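Local coordinates for hypothetical protein (Sus scrofa, PDB 3WOC) that is a prostate-derived, heparin-binding lectin-like glycoprotein of boar sperm with a jacalin-type beta-prism fold, probably recognising glycans and linked to capacitation, at residues A[10-24]-A[115-127]. Sequence-based numbering, arbitrary orientation.
Sequences KGSYFITSKDNETGI and LEGVYGQFWLYGI
The ring of F14 lies flat over the backbone of the facing strand at G120: G120 N sits 3.5 Å above the ring centre, and Y119 C is offset toward the rim of the same face. CG of F14 lies between its backbone N and carbonyl carbon (chi1 73°), which swings the ring across to 115-122, and G120 has no side chain to obstruct it. The ring then reaches V118, CE1 to CG2 at 3.9 Å, while F14 CD2 meets the F122 ring at its edge. F122 in turn receives CB of S12 over one face, a CH-pi contact 3.9 Å from the ring centroid.

The strands run antiparallel, with paired backbone bonds at S12–F122, F14–G120 and T16–V118. CG2 of T16 packs alongside CG1 of V118 at 3.5 Å. On the other face the Y13 and Q121 side chains run side by side, ring and amide planes 49° apart; Q121 NE2 bonds to T128.

Past the strand ends, K10 CB makes a CH-pi contact 3.8 Å from the centroid of the five-membered ring of W123, with L124 CB on the opposite face. K18 NZ forms a salt bridge with E116 OE2 at 3.0 Å, out of the carboxylate plane; E116 itself belongs to a classic beta bulge, since it and G117 both face T133. I24 CD1, starting strand 24-31, packs on L115 CG at 3.8 Å.

The F14 and Y52 rings meet with planes about 10° apart, F14 and I127 touch I40, and T16 touches V42. This largely apolar face therefore packs against the sheet containing strand 37-44, with T16 OG1–Y44 OH as a polar link, whereas I15 and Y119 opposite are exposed.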
# COMPACT_ATOMS: atom_id res chain seq x y z
N LYS A 10 -15.72 -5.72 -12.09
CA LYS A 10 -15.75 -4.26 -12.03
C LYS A 10 -14.40 -3.55 -11.88
O LYS A 10 -14.18 -2.51 -12.51
CB LYS A 10 -16.72 -3.78 -10.94
CG LYS A 10 -18.16 -3.61 -11.42
CD LYS A 10 -18.22 -2.66 -12.61
CE LYS A 10 -19.63 -2.55 -13.18
NZ LYS A 10 -19.64 -1.85 -14.50
N GLY A 11 -13.52 -4.10 -11.06
CA GLY A 11 -12.28 -3.41 -10.71
C GLY A 11 -11.29 -3.16 -11.84
O GLY A 11 -11.32 -3.82 -12.87
N SER A 12 -10.43 -2.16 -11.63
CA SER A 12 -9.19 -2.01 -12.39
C SER A 12 -8.05 -2.49 -11.49
O SER A 12 -8.23 -2.64 -10.28
CB SER A 12 -8.97 -0.56 -12.82
OG SER A 12 -9.96 -0.14 -13.74
N TYR A 13 -6.89 -2.72 -12.09
CA TYR A 13 -5.79 -3.40 -11.40
C TYR A 13 -4.48 -2.64 -11.50
O TYR A 13 -4.25 -1.92 -12.46
CB TYR A 13 -5.64 -4.83 -11.93
CG TYR A 13 -6.89 -5.65 -11.70
CD1 TYR A 13 -7.91 -5.69 -12.64
CD2 TYR A 13 -7.06 -6.35 -10.51
CE1 TYR A 13 -9.07 -6.41 -12.41
CE2 TYR A 13 -8.21 -7.07 -10.28
CZ TYR A 13 -9.21 -7.10 -11.23
OH TYR A 13 -10.34 -7.83 -10.98
N PHE A 14 -3.64 -2.81 -10.49
CA PHE A 14 -2.31 -2.21 -10.49
C PHE A 14 -1.25 -3.15 -9.92
O PHE A 14 -1.56 -4.06 -9.15
CB PHE A 14 -2.32 -0.86 -9.74
CG PHE A 14 -2.42 -0.99 -8.24
CD1 PHE A 14 -1.28 -1.09 -7.44
CD2 PHE A 14 -3.67 -0.99 -7.62
CE1 PHE A 14 -1.37 -1.20 -6.06
CE2 PHE A 14 -3.78 -1.11 -6.23
CZ PHE A 14 -2.63 -1.21 -5.45
N ILE A 15 -0.01 -2.91 -10.33
CA ILE A 15 1.16 -3.57 -9.76
C ILE A 15 2.31 -2.56 -9.75
O ILE A 15 2.59 -1.90 -10.75
CB ILE A 15 1.54 -4.90 -10.52
CG1 ILE A 15 2.90 -5.45 -10.06
CG2 ILE A 15 1.54 -4.71 -12.03
CD1 ILE A 15 2.84 -6.45 -8.92
N THR A 16 2.95 -2.42 -8.60
CA THR A 16 4.16 -1.60 -8.49
C THR A 16 5.19 -2.35 -7.65
O THR A 16 4.85 -3.02 -6.67
CB THR A 16 3.87 -0.18 -7.93
OG1 THR A 16 5.10 0.52 -7.71
CG2 THR A 16 3.09 -0.22 -6.63
N SER A 17 6.45 -2.26 -8.07
CA SER A 17 7.53 -3.00 -7.43
C SER A 17 8.87 -2.30 -7.61
O SER A 17 9.03 -1.46 -8.50
CB SER A 17 7.60 -4.42 -7.99
OG SER A 17 8.25 -5.29 -7.09
N LYS A 18 9.83 -2.66 -6.76
CA LYS A 18 11.19 -2.14 -6.82
C LYS A 18 11.69 -2.21 -8.26
O LYS A 18 11.95 -3.29 -8.79
CB LYS A 18 12.10 -2.95 -5.89
CG LYS A 18 13.38 -2.24 -5.47
CD LYS A 18 14.13 -3.04 -4.40
CE LYS A 18 14.83 -4.25 -4.98
NZ LYS A 18 15.32 -5.17 -3.93
N ASP A 19 11.80 -1.03 -8.88
CA ASP A 19 12.13 -0.90 -10.30
C ASP A 19 13.36 -1.72 -10.68
O ASP A 19 13.29 -2.60 -11.54
CB ASP A 19 12.32 0.58 -10.69
CG ASP A 19 12.92 1.43 -9.55
OD1 ASP A 19 13.73 0.90 -8.75
OD2 ASP A 19 12.59 2.63 -9.47
N ASN A 20 14.47 -1.42 -10.01
CA ASN A 20 15.76 -2.11 -10.09
C ASN A 20 16.69 -1.35 -9.17
O ASN A 20 17.67 -1.90 -8.65
CB ASN A 20 16.32 -2.11 -11.52
CG ASN A 20 16.19 -3.47 -12.20
OD1 ASN A 20 15.83 -3.55 -13.38
ND2 ASN A 20 16.50 -4.54 -11.47
N GLU A 21 16.36 -0.07 -8.97
CA GLU A 21 17.12 0.84 -8.12
C GLU A 21 16.81 0.62 -6.64
O GLU A 21 16.68 -0.51 -6.17
CB GLU A 21 16.83 2.29 -8.50
CG GLU A 21 17.41 2.73 -9.84
CD GLU A 21 17.02 4.15 -10.20
OE1 GLU A 21 17.28 5.07 -9.40
OE2 GLU A 21 16.44 4.34 -11.30
N THR A 22 16.69 1.73 -5.91
CA THR A 22 16.51 1.72 -4.47
C THR A 22 15.13 1.19 -4.09
O THR A 22 14.16 1.37 -4.83
CB THR A 22 16.74 3.14 -3.87
OG1 THR A 22 17.89 3.74 -4.48
CG2 THR A 22 16.93 3.09 -2.35
N GLY A 23 15.06 0.54 -2.93
CA GLY A 23 13.81 0.03 -2.38
C GLY A 23 12.94 1.14 -1.84
O GLY A 23 13.26 2.32 -1.99
N ILE A 24 11.84 0.74 -1.20
CA ILE A 24 10.84 1.67 -0.68
C ILE A 24 11.42 2.59 0.39
O ILE A 24 12.00 2.12 1.38
CB ILE A 24 9.59 0.92 -0.15
CG1 ILE A 24 8.96 0.07 -1.26
CG2 ILE A 24 8.58 1.90 0.48
CD1 ILE A 24 7.72 -0.70 -0.86
N LEU A 115 9.14 -5.01 2.64
CA LEU A 115 8.23 -4.61 1.57
C LEU A 115 8.99 -3.92 0.45
O LEU A 115 9.74 -2.97 0.69
CB LEU A 115 7.14 -3.68 2.13
CG LEU A 115 5.94 -3.32 1.24
CD1 LEU A 115 4.97 -4.49 1.14
CD2 LEU A 115 5.24 -2.08 1.78
N GLU A 116 8.81 -4.41 -0.77
CA GLU A 116 9.43 -3.79 -1.94
C GLU A 116 8.45 -3.59 -3.10
O GLU A 116 8.84 -3.13 -4.17
CB GLU A 116 10.71 -4.53 -2.38
CG GLU A 116 10.58 -6.04 -2.56
CD GLU A 116 11.92 -6.73 -2.84
OE1 GLU A 116 11.92 -7.77 -3.53
OE2 GLU A 116 12.98 -6.25 -2.35
N GLY A 117 7.19 -3.92 -2.86
CA GLY A 117 6.13 -3.72 -3.85
C GLY A 117 4.72 -3.92 -3.33
O GLY A 117 4.51 -4.47 -2.25
N VAL A 118 3.75 -3.47 -4.12
CA VAL A 118 2.33 -3.61 -3.80
C VAL A 118 1.48 -3.79 -5.07
O VAL A 118 1.78 -3.20 -6.12
CB VAL A 118 1.80 -2.44 -2.88
CG1 VAL A 118 2.33 -1.09 -3.32
CG2 VAL A 118 0.27 -2.42 -2.78
N TYR A 119 0.46 -4.62 -4.97
CA TYR A 119 -0.49 -4.84 -6.07
C TYR A 119 -1.91 -4.82 -5.52
O TYR A 119 -2.13 -4.98 -4.32
CB TYR A 119 -0.19 -6.15 -6.81
CG TYR A 119 -0.30 -7.40 -5.96
CD1 TYR A 119 -1.47 -8.16 -5.96
CD2 TYR A 119 0.76 -7.83 -5.15
CE1 TYR A 119 -1.58 -9.31 -5.19
CE2 TYR A 119 0.66 -8.98 -4.37
CZ TYR A 119 -0.52 -9.71 -4.40
OH TYR A 119 -0.64 -10.84 -3.62
N GLY A 120 -2.89 -4.63 -6.40
CA GLY A 120 -4.26 -4.59 -5.95
C GLY A 120 -5.32 -4.28 -6.97
O GLY A 120 -5.05 -4.15 -8.17
N GLN A 121 -6.54 -4.15 -6.46
CA GLN A 121 -7.74 -3.90 -7.24
C GLN A 121 -8.38 -2.61 -6.71
O GLN A 121 -8.45 -2.40 -5.50
CB GLN A 121 -8.70 -5.08 -7.07
CG GLN A 121 -10.02 -4.98 -7.83
CD GLN A 121 -11.02 -6.02 -7.39
OE1 GLN A 121 -11.39 -6.91 -8.16
NE2 GLN A 121 -11.46 -5.93 -6.13
N PHE A 122 -8.83 -1.76 -7.63
CA PHE A 122 -9.57 -0.55 -7.25
C PHE A 122 -10.78 -0.34 -8.16
O PHE A 122 -10.79 -0.79 -9.30
CB PHE A 122 -8.67 0.69 -7.22
CG PHE A 122 -8.10 1.08 -8.55
CD1 PHE A 122 -8.81 1.89 -9.43
CD2 PHE A 122 -6.82 0.67 -8.92
CE1 PHE A 122 -8.28 2.27 -10.65
CE2 PHE A 122 -6.28 1.04 -10.13
CZ PHE A 122 -7.01 1.85 -11.00
N TRP A 123 -11.80 0.34 -7.65
CA TRP A 123 -13.05 0.45 -8.40
C TRP A 123 -13.75 1.81 -8.33
O TRP A 123 -13.59 2.64 -9.23
CB TRP A 123 -13.98 -0.73 -8.05
CG TRP A 123 -15.37 -0.63 -8.58
CD1 TRP A 123 -15.75 -0.47 -9.89
CD2 TRP A 123 -16.59 -0.70 -7.83
NE1 TRP A 123 -17.12 -0.42 -9.99
CE2 TRP A 123 -17.66 -0.57 -8.74
CE3 TRP A 123 -16.88 -0.86 -6.46
CZ2 TRP A 123 -19.00 -0.59 -8.34
CZ3 TRP A 123 -18.21 -0.88 -6.06
CH2 TRP A 123 -19.25 -0.74 -7.00
N LEU A 124 -14.52 2.06 -7.27
CA LEU A 124 -15.43 3.20 -7.27
C LEU A 124 -14.92 4.38 -6.45
O LEU A 124 -14.66 5.46 -6.98
CB LEU A 124 -16.82 2.75 -6.80
CG LEU A 124 -17.97 3.73 -6.58
CD1 LEU A 124 -18.44 4.39 -7.88
CD2 LEU A 124 -19.11 2.96 -5.94
N TYR A 125 -14.76 4.15 -5.15
CA TYR A 125 -14.33 5.18 -4.22
C TYR A 125 -12.88 4.99 -3.80
O TYR A 125 -12.25 5.92 -3.30
CB TYR A 125 -15.23 5.19 -2.98
CG TYR A 125 -16.69 5.43 -3.27
CD1 TYR A 125 -17.66 4.56 -2.79
CD2 TYR A 125 -17.10 6.53 -4.04
CE1 TYR A 125 -19.01 4.78 -3.05
CE2 TYR A 125 -18.44 6.75 -4.31
CZ TYR A 125 -19.39 5.88 -3.81
OH TYR A 125 -20.72 6.10 -4.07
N GLY A 126 -12.35 3.79 -4.01
CA GLY A 126 -10.99 3.50 -3.62
C GLY A 126 -10.57 2.09 -3.91
O GLY A 126 -11.11 1.44 -4.79
N ILE A 127 -9.57 1.64 -3.15
CA ILE A 127 -9.00 0.31 -3.29
C ILE A 127 -9.94 -0.71 -2.69
O ILE A 127 -10.47 -0.51 -1.59
CB ILE A 127 -7.60 0.25 -2.62
CG1 ILE A 127 -6.57 1.00 -3.48
CG2 ILE A 127 -7.15 -1.20 -2.36
CD1 ILE A 127 -5.36 1.48 -2.71